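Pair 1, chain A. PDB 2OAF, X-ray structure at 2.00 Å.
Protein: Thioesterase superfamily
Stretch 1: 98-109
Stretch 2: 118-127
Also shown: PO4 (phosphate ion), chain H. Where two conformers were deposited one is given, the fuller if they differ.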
# COMPACT_ATOMS: atom_id res chain seq x y z
N ARG A 98 -17.02 -7.22 -21.61
CA ARG A 98 -16.67 -8.13 -22.66
C ARG A 98 -16.09 -9.43 -22.11
O ARG A 98 -15.34 -9.41 -21.15
CB ARG A 98 -15.62 -7.41 -23.52
CG ARG A 98 -14.78 -8.32 -24.34
CD ARG A 98 -13.89 -7.60 -25.33
NE ARG A 98 -13.74 -8.48 -26.48
CZ ARG A 98 -13.05 -9.62 -26.46
NH1 ARG A 98 -12.39 -10.01 -25.36
NH2 ARG A 98 -13.00 -10.36 -27.55
N LEU A 99 -16.42 -10.55 -22.74
CA LEU A 99 -15.79 -11.83 -22.44
C LEU A 99 -15.50 -12.52 -23.76
O LEU A 99 -16.41 -12.82 -24.49
CB LEU A 99 -16.73 -12.69 -21.59
CG LEU A 99 -16.27 -14.11 -21.23
CD1 LEU A 99 -14.98 -14.15 -20.37
CD2 LEU A 99 -17.43 -14.83 -20.53
N GLY A 100 -14.23 -12.73 -24.08
CA GLY A 100 -13.89 -13.47 -25.26
C GLY A 100 -13.65 -14.91 -24.88
O GLY A 100 -14.12 -15.37 -23.85
N THR A 101 -12.91 -15.61 -25.71
CA THR A 101 -12.56 -17.00 -25.45
C THR A 101 -11.52 -17.07 -24.36
O THR A 101 -11.55 -17.96 -23.52
CB THR A 101 -11.98 -17.65 -26.71
OG1 THR A 101 -12.91 -17.50 -27.79
CG2 THR A 101 -11.70 -19.13 -26.48
N LYS A 102 -10.58 -16.12 -24.38
CA LYS A 102 -9.45 -16.14 -23.44
C LYS A 102 -9.47 -15.06 -22.35
O LYS A 102 -8.92 -15.29 -21.29
CB LYS A 102 -8.14 -16.14 -24.23
CG LYS A 102 -7.91 -17.51 -24.94
CD LYS A 102 -6.68 -17.54 -25.87
CE LYS A 102 -6.82 -16.58 -27.06
NZ LYS A 102 -5.96 -16.98 -28.22
N SER A 103 -10.09 -13.90 -22.59
CA SER A 103 -10.01 -12.80 -21.64
C SER A 103 -11.37 -12.21 -21.30
O SER A 103 -12.30 -12.35 -22.05
CB SER A 103 -9.15 -11.67 -22.21
OG SER A 103 -9.84 -11.07 -23.29
N ILE A 104 -11.41 -11.52 -20.15
CA ILE A 104 -12.57 -10.77 -19.70
C ILE A 104 -12.14 -9.33 -19.44
O ILE A 104 -11.04 -9.11 -18.97
CB ILE A 104 -13.16 -11.41 -18.42
CG1 ILE A 104 -14.51 -10.76 -18.04
CG2 ILE A 104 -12.13 -11.35 -17.23
CD1 ILE A 104 -15.17 -11.42 -16.86
N THR A 105 -12.99 -8.36 -19.75
CA THR A 105 -12.71 -6.98 -19.41
C THR A 105 -13.82 -6.45 -18.53
O THR A 105 -15.01 -6.55 -18.87
CB THR A 105 -12.58 -6.09 -20.64
OG1 THR A 105 -11.53 -6.59 -21.48
CG2 THR A 105 -12.30 -4.62 -20.25
N PHE A 106 -13.40 -5.91 -17.39
CA PHE A 106 -14.27 -5.25 -16.44
C PHE A 106 -14.10 -3.77 -16.59
O PHE A 106 -12.96 -3.29 -16.67
CB PHE A 106 -13.90 -5.64 -15.01
CG PHE A 106 -14.31 -7.03 -14.63
CD1 PHE A 106 -15.57 -7.27 -14.13
CD2 PHE A 106 -13.45 -8.09 -14.77
CE1 PHE A 106 -15.96 -8.55 -13.77
CE2 PHE A 106 -13.83 -9.36 -14.39
CZ PHE A 106 -15.10 -9.58 -13.89
N ARG A 107 -15.23 -3.07 -16.55
CA ARG A 107 -15.29 -1.64 -16.35
C ARG A 107 -15.57 -1.33 -14.89
O ARG A 107 -16.35 -2.05 -14.24
CB ARG A 107 -16.41 -1.06 -17.19
CG ARG A 107 -16.08 -0.94 -18.64
CD ARG A 107 -15.23 0.30 -18.97
NE ARG A 107 -16.05 1.50 -18.99
CZ ARG A 107 -16.19 2.35 -17.97
NH1 ARG A 107 -15.51 2.19 -16.86
NH2 ARG A 107 -17.02 3.38 -18.10
N VAL A 108 -14.93 -0.29 -14.38
CA VAL A 108 -15.24 0.27 -13.08
C VAL A 108 -15.29 1.80 -13.21
O VAL A 108 -14.33 2.40 -13.72
CB VAL A 108 -14.20 -0.08 -12.00
CG1 VAL A 108 -14.56 0.59 -10.67
CG2 VAL A 108 -14.04 -1.61 -11.85
N ASP A 109 -16.40 2.41 -12.78
CA ASP A 109 -16.51 3.86 -12.68
C ASP A 109 -16.52 4.13 -11.18
O ASP A 109 -17.36 3.58 -10.42
CB ASP A 109 -17.80 4.45 -13.25
CG ASP A 109 -17.87 4.44 -14.78
OD1 ASP A 109 -16.86 4.10 -15.44
OD2 ASP A 109 -18.96 4.79 -15.31
N PHE A 118 -13.33 8.65 -11.66
CA PHE A 118 -12.48 7.92 -12.60
C PHE A 118 -13.26 6.84 -13.35
O PHE A 118 -14.29 6.38 -12.91
CB PHE A 118 -11.24 7.31 -11.93
CG PHE A 118 -11.53 6.23 -10.91
CD1 PHE A 118 -11.89 4.95 -11.29
CD2 PHE A 118 -11.42 6.50 -9.57
CE1 PHE A 118 -12.17 3.97 -10.35
CE2 PHE A 118 -11.64 5.51 -8.62
CZ PHE A 118 -12.03 4.23 -9.02
N VAL A 119 -12.76 6.51 -14.53
CA VAL A 119 -13.36 5.50 -15.37
C VAL A 119 -12.20 4.57 -15.74
O VAL A 119 -11.15 5.02 -16.17
CB VAL A 119 -14.07 6.13 -16.60
CG1 VAL A 119 -14.86 7.42 -16.19
CG2 VAL A 119 -13.10 6.45 -17.70
N GLY A 120 -12.38 3.29 -15.49
CA GLY A 120 -11.34 2.31 -15.80
C GLY A 120 -11.83 1.08 -16.56
O GLY A 120 -13.00 0.69 -16.44
N ALA A 121 -10.92 0.45 -17.30
CA ALA A 121 -11.16 -0.84 -17.95
C ALA A 121 -9.97 -1.76 -17.63
O ALA A 121 -8.81 -1.37 -17.73
CB ALA A 121 -11.32 -0.65 -19.46
N PHE A 122 -10.29 -2.99 -17.23
CA PHE A 122 -9.32 -3.91 -16.65
C PHE A 122 -9.51 -5.29 -17.26
O PHE A 122 -10.60 -5.85 -17.16
CB PHE A 122 -9.58 -4.00 -15.14
CG PHE A 122 -9.54 -2.65 -14.45
CD1 PHE A 122 -10.68 -1.85 -14.39
CD2 PHE A 122 -8.38 -2.20 -13.86
CE1 PHE A 122 -10.64 -0.62 -13.74
CE2 PHE A 122 -8.34 -0.98 -13.22
CZ PHE A 122 -9.48 -0.18 -13.17
N THR A 123 -8.47 -5.81 -17.89
CA THR A 123 -8.56 -7.03 -18.67
C THR A 123 -7.70 -8.11 -18.03
O THR A 123 -6.53 -7.88 -17.69
CB THR A 123 -8.06 -6.79 -20.11
OG1 THR A 123 -8.79 -5.69 -20.67
CG2 THR A 123 -8.28 -8.04 -20.97
N CYS A 124 -8.32 -9.27 -17.82
CA CYS A 124 -7.73 -10.45 -17.21
C CYS A 124 -7.79 -11.62 -18.19
O CYS A 124 -8.71 -11.70 -18.98
CB CYS A 124 -8.58 -10.84 -16.01
SG CYS A 124 -8.61 -9.54 -14.75
N VAL A 125 -6.83 -12.54 -18.10
CA VAL A 125 -6.92 -13.84 -18.75
C VAL A 125 -7.25 -14.86 -17.65
O VAL A 125 -7.37 -14.49 -16.48
CB VAL A 125 -5.63 -14.21 -19.50
CG1 VAL A 125 -5.44 -13.29 -20.72
CG2 VAL A 125 -4.40 -14.20 -18.57
N PHE A 126 -7.43 -16.12 -18.02
CA PHE A 126 -7.80 -17.18 -17.08
C PHE A 126 -6.68 -18.19 -17.01
O PHE A 126 -6.06 -18.50 -18.05
CB PHE A 126 -9.08 -17.89 -17.53
CG PHE A 126 -10.31 -17.04 -17.41
CD1 PHE A 126 -10.69 -16.18 -18.43
CD2 PHE A 126 -11.10 -17.08 -16.25
CE1 PHE A 126 -11.84 -15.38 -18.32
CE2 PHE A 126 -12.25 -16.27 -16.14
CZ PHE A 126 -12.61 -15.42 -17.17
N THR A 127 -6.40 -18.67 -15.81
CA THR A 127 -5.43 -19.75 -15.61
C THR A 127 -6.06 -20.92 -14.84
O THR A 127 -7.11 -20.77 -14.18
CB THR A 127 -4.20 -19.27 -14.82
OG1 THR A 127 -4.63 -18.77 -13.56
CG2 THR A 127 -3.41 -18.17 -15.57
P PO4 H . -9.92 -12.96 -26.44
O1 PO4 H . -10.70 -12.36 -27.60
O2 PO4 H . -10.75 -12.86 -25.18
O3 PO4 H . -9.62 -14.41 -26.79
O4 PO4 H . -8.64 -12.17 -26.20
O HOH W 1 -7.02 -17.10 -20.80

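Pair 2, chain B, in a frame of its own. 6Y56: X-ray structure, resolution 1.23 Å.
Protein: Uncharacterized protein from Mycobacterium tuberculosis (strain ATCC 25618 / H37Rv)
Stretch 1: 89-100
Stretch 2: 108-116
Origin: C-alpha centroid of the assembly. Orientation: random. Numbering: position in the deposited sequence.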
# COMPACT_ATOMS: atom_id res chain seq x y z
N ALA B 89 -14.50 17.68 -0.80
CA ALA B 89 -14.63 17.68 0.65
C ALA B 89 -13.62 18.62 1.30
O ALA B 89 -12.51 18.82 0.80
CB ALA B 89 -14.41 16.27 1.20
N ARG B 90 -14.02 19.18 2.43
CA ARG B 90 -13.14 19.95 3.28
C ARG B 90 -13.07 19.27 4.64
O ARG B 90 -14.07 18.75 5.14
CB ARG B 90 -13.64 21.40 3.43
CG ARG B 90 -12.94 22.18 4.52
CD ARG B 90 -13.23 23.69 4.43
NE ARG B 90 -12.80 24.23 3.15
CZ ARG B 90 -11.55 24.56 2.86
NH1 ARG B 90 -11.25 25.04 1.67
NH2 ARG B 90 -10.59 24.40 3.77
N VAL B 91 -11.86 19.20 5.20
CA VAL B 91 -11.66 18.75 6.56
C VAL B 91 -10.76 19.80 7.18
O VAL B 91 -9.56 19.85 6.89
CB VAL B 91 -11.01 17.36 6.64
CG1 VAL B 91 -10.86 16.94 8.09
CG2 VAL B 91 -11.82 16.33 5.86
N GLY B 92 -11.35 20.68 7.99
CA GLY B 92 -10.59 21.79 8.51
C GLY B 92 -10.02 22.62 7.38
O GLY B 92 -10.73 23.02 6.45
N GLY B 93 -8.71 22.84 7.43
CA GLY B 93 -8.04 23.66 6.44
C GLY B 93 -7.84 23.00 5.08
O GLY B 93 -7.49 23.71 4.13
N PHE B 94 -8.03 21.69 4.96
CA PHE B 94 -7.74 21.00 3.71
C PHE B 94 -8.99 20.87 2.85
O PHE B 94 -10.07 20.55 3.35
CB PHE B 94 -7.22 19.58 3.97
CG PHE B 94 -5.86 19.53 4.60
CD1 PHE B 94 -4.71 19.65 3.82
CD2 PHE B 94 -5.74 19.39 5.97
CE1 PHE B 94 -3.45 19.60 4.42
CE2 PHE B 94 -4.49 19.34 6.57
CZ PHE B 94 -3.35 19.44 5.79
N GLU B 95 -8.80 21.05 1.55
CA GLU B 95 -9.80 20.73 0.54
C GLU B 95 -9.23 19.66 -0.36
O GLU B 95 -8.03 19.69 -0.69
CB GLU B 95 -10.17 21.95 -0.31
CG GLU B 95 -11.37 21.72 -1.23
CD GLU B 95 -11.62 22.89 -2.17
OE1 GLU B 95 -11.24 24.02 -1.83
OE2 GLU B 95 -12.20 22.66 -3.25
N PHE B 96 -10.07 18.71 -0.77
CA PHE B 96 -9.65 17.56 -1.55
C PHE B 96 -10.38 17.53 -2.89
O PHE B 96 -11.52 17.99 -3.01
CB PHE B 96 -9.96 16.27 -0.81
CG PHE B 96 -9.27 16.18 0.52
CD1 PHE B 96 -7.99 15.65 0.61
CD2 PHE B 96 -9.86 16.67 1.67
CE1 PHE B 96 -7.33 15.58 1.83
CE2 PHE B 96 -9.20 16.59 2.89
CZ PHE B 96 -7.94 16.06 2.97
N GLY B 97 -9.71 16.98 -3.88
CA GLY B 97 -10.34 16.70 -5.15
C GLY B 97 -9.73 15.44 -5.73
O GLY B 97 -8.56 15.13 -5.50
N VAL B 98 -10.55 14.70 -6.46
CA VAL B 98 -10.08 13.50 -7.16
C VAL B 98 -10.49 13.59 -8.62
O VAL B 98 -11.61 14.00 -8.94
CB VAL B 98 -10.56 12.19 -6.51
CG1 VAL B 98 -9.73 11.88 -5.24
CG2 VAL B 98 -12.05 12.24 -6.20
N GLN B 99 -9.57 13.20 -9.50
CA GLN B 99 -9.80 13.15 -10.93
C GLN B 99 -9.51 11.74 -11.42
O GLN B 99 -8.47 11.17 -11.09
CB GLN B 99 -8.89 14.13 -11.65
CG GLN B 99 -9.16 14.19 -13.14
CD GLN B 99 -8.41 15.31 -13.83
OE1 GLN B 99 -8.95 15.98 -14.72
NE2 GLN B 99 -7.17 15.54 -13.42
N SER B 100 -10.43 11.18 -12.18
CA SER B 100 -10.26 9.82 -12.67
C SER B 100 -9.10 9.75 -13.65
O SER B 100 -8.94 10.63 -14.50
CB SER B 100 -11.54 9.37 -13.37
OG SER B 100 -11.47 8.00 -13.75
N TRP B 108 -7.57 7.17 -9.31
CA TRP B 108 -7.84 8.59 -9.21
C TRP B 108 -6.56 9.32 -8.86
O TRP B 108 -5.74 8.82 -8.10
CB TRP B 108 -8.90 8.88 -8.14
CG TRP B 108 -10.18 8.17 -8.40
CD1 TRP B 108 -10.44 6.84 -8.20
CD2 TRP B 108 -11.36 8.72 -8.99
NE1 TRP B 108 -11.72 6.54 -8.61
CE2 TRP B 108 -12.30 7.68 -9.10
CE3 TRP B 108 -11.72 10.00 -9.42
CZ2 TRP B 108 -13.58 7.88 -9.62
CZ3 TRP B 108 -12.98 10.20 -9.93
CH2 TRP B 108 -13.90 9.15 -10.03
N GLN B 109 -6.39 10.51 -9.43
CA GLN B 109 -5.37 11.42 -8.95
C GLN B 109 -5.97 12.26 -7.84
O GLN B 109 -7.06 12.82 -8.00
CB GLN B 109 -4.90 12.33 -10.09
CG GLN B 109 -3.89 13.36 -9.60
CD GLN B 109 -3.10 14.01 -10.71
OE1 GLN B 109 -3.45 13.94 -11.89
NE2 GLN B 109 -2.01 14.68 -10.33
N LEU B 110 -5.25 12.36 -6.72
CA LEU B 110 -5.70 13.13 -5.57
C LEU B 110 -4.98 14.47 -5.55
O LEU B 110 -3.76 14.53 -5.68
CB LEU B 110 -5.39 12.38 -4.28
CG LEU B 110 -5.74 13.09 -2.98
CD1 LEU B 110 -7.23 13.19 -2.81
CD2 LEU B 110 -5.12 12.33 -1.82
N ARG B 111 -5.74 15.54 -5.36
CA ARG B 111 -5.17 16.86 -5.16
C ARG B 111 -5.65 17.39 -3.83
O ARG B 111 -6.79 17.15 -3.43
CB ARG B 111 -5.55 17.80 -6.30
CG ARG B 111 -4.80 17.47 -7.59
CD ARG B 111 -5.03 18.53 -8.67
NE ARG B 111 -4.21 18.29 -9.86
CZ ARG B 111 -4.57 17.52 -10.89
NH1 ARG B 111 -5.75 16.90 -10.87
NH2 ARG B 111 -3.76 17.37 -11.93
N VAL B 112 -4.76 18.03 -3.10
CA VAL B 112 -5.08 18.56 -1.78
C VAL B 112 -4.59 20.00 -1.73
O VAL B 112 -3.56 20.34 -2.32
CB VAL B 112 -4.52 17.70 -0.62
CG1 VAL B 112 -4.72 16.21 -0.88
CG2 VAL B 112 -3.06 17.96 -0.40
N ARG B 113 -5.35 20.85 -1.05
CA ARG B 113 -4.95 22.24 -0.90
C ARG B 113 -5.31 22.72 0.49
O ARG B 113 -6.45 22.54 0.94
CB ARG B 113 -5.63 23.13 -1.94
CG ARG B 113 -5.13 24.57 -1.94
CD ARG B 113 -6.00 25.43 -2.85
NE ARG B 113 -7.42 25.18 -2.61
CZ ARG B 113 -8.11 25.68 -1.60
NH1 ARG B 113 -7.52 26.48 -0.71
NH2 ARG B 113 -9.40 25.39 -1.46
N HIS B 114 -4.36 23.32 1.18
CA HIS B 114 -4.62 23.85 2.51
C HIS B 114 -4.73 25.37 2.42
O HIS B 114 -3.95 26.01 1.71
CB HIS B 114 -3.51 23.47 3.48
CG HIS B 114 -3.82 23.81 4.90
ND1 HIS B 114 -3.60 25.07 5.41
CD2 HIS B 114 -4.36 23.08 5.90
CE1 HIS B 114 -3.97 25.10 6.68
NE2 HIS B 114 -4.44 23.91 7.00
N THR B 115 -5.69 25.92 3.17
CA THR B 115 -5.98 27.35 3.08
C THR B 115 -4.73 28.20 3.31
O THR B 115 -4.51 29.19 2.60
CB THR B 115 -7.07 27.73 4.08
OG1 THR B 115 -6.59 27.50 5.42
CG2 THR B 115 -8.33 26.90 3.84
N GLU B 116 -3.91 27.84 4.30
CA GLU B 116 -2.69 28.57 4.61
C GLU B 116 -1.45 27.95 3.99
O GLU B 116 -0.63 28.67 3.41
CB GLU B 116 -2.51 28.65 6.13
CG GLU B 116 -3.77 29.05 6.89
CD GLU B 116 -3.71 28.69 8.37
OE1 GLU B 116 -4.53 27.86 8.83
OE2 GLU B 116 -2.84 29.24 9.07

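Both pairs are two antiparallel strands joined edge to edge, their directions 159° apart in pair 1 and 156° in pair 2, and the backbones superpose to 0.5 Å. The hydrogen-bonded pairs coincide: Ile A104–Cys A124 matches Glu B95–Arg B113, Phe A106–Phe A122 matches Gly B97–Arg B111, and Val A108–Gly A120 matches Gln B99–Gln B109. Each forms two backbone bonds, such as Phe A106 N to Phe A122 O at 2.8 Å and Gly B97 N to Arg B111 O at 3.0 Å. Since this ladder uses only main-chain atoms, it leaves the side chains free to differ.

The face carrying the hydrogen-bonded pairs is buried and largely apolar in pair 1. Ile A104 CG2 lies 3.8 Å from Cys A124 CB, and Val A108 CB packs 4.0 Å from Phe A122 CE1. Gly A120 suits this crowding: a CB there would clash with Phe A122 CE1. In pair 2 the same face is more open and bears polar chains, long and flexible enough to reach one another. Glu B95 OE1 and Arg B113 NH2 form a salt bridge, modelled very short at 2.3 Å, at the positions of Ile A104 and Cys A124. Gly B97 replaces Phe A106, although there is room for a CB.

The opposite face reverses the chemistry. In pair 1, Thr A105 OG1 and Thr A123 OG1 share a hydrogen bond of 3.0 Å, the short branched chains bringing their hydroxyls together across a non-hydrogen-bonded pair. Phe B96 and Val B112 occupy these positions in pair 2 and meet through carbon, CD1 to CG1 at 3.6 Å. One step along, Arg A107 folds back so that NH1 donates to Gly A120 O at 3.0 Å, while Asp A109 OD1 accepts from the same NH1 at 2.7 Å in a salt bridge, balancing a charge that is buried. The counterpart of Arg A107, Val B98, instead packs CG1 against Leu B110 CD1 at 3.7 Å.

The matched positions Ser A103 and Phe B94 also differ. Ser A103 OG donates to phosphate O2 at 2.8 Å, an ion probably from the crystallisation liquor; Phe B94 offers its ring face to the edge of His B114, with centroids 4.8 Å apart. Before it, Gly B92 and Gly B93 form the centre of a type II' turn. The positive phi of Gly B92 favours glycine, and a CB on Gly B93 would clash with His B114 NE2.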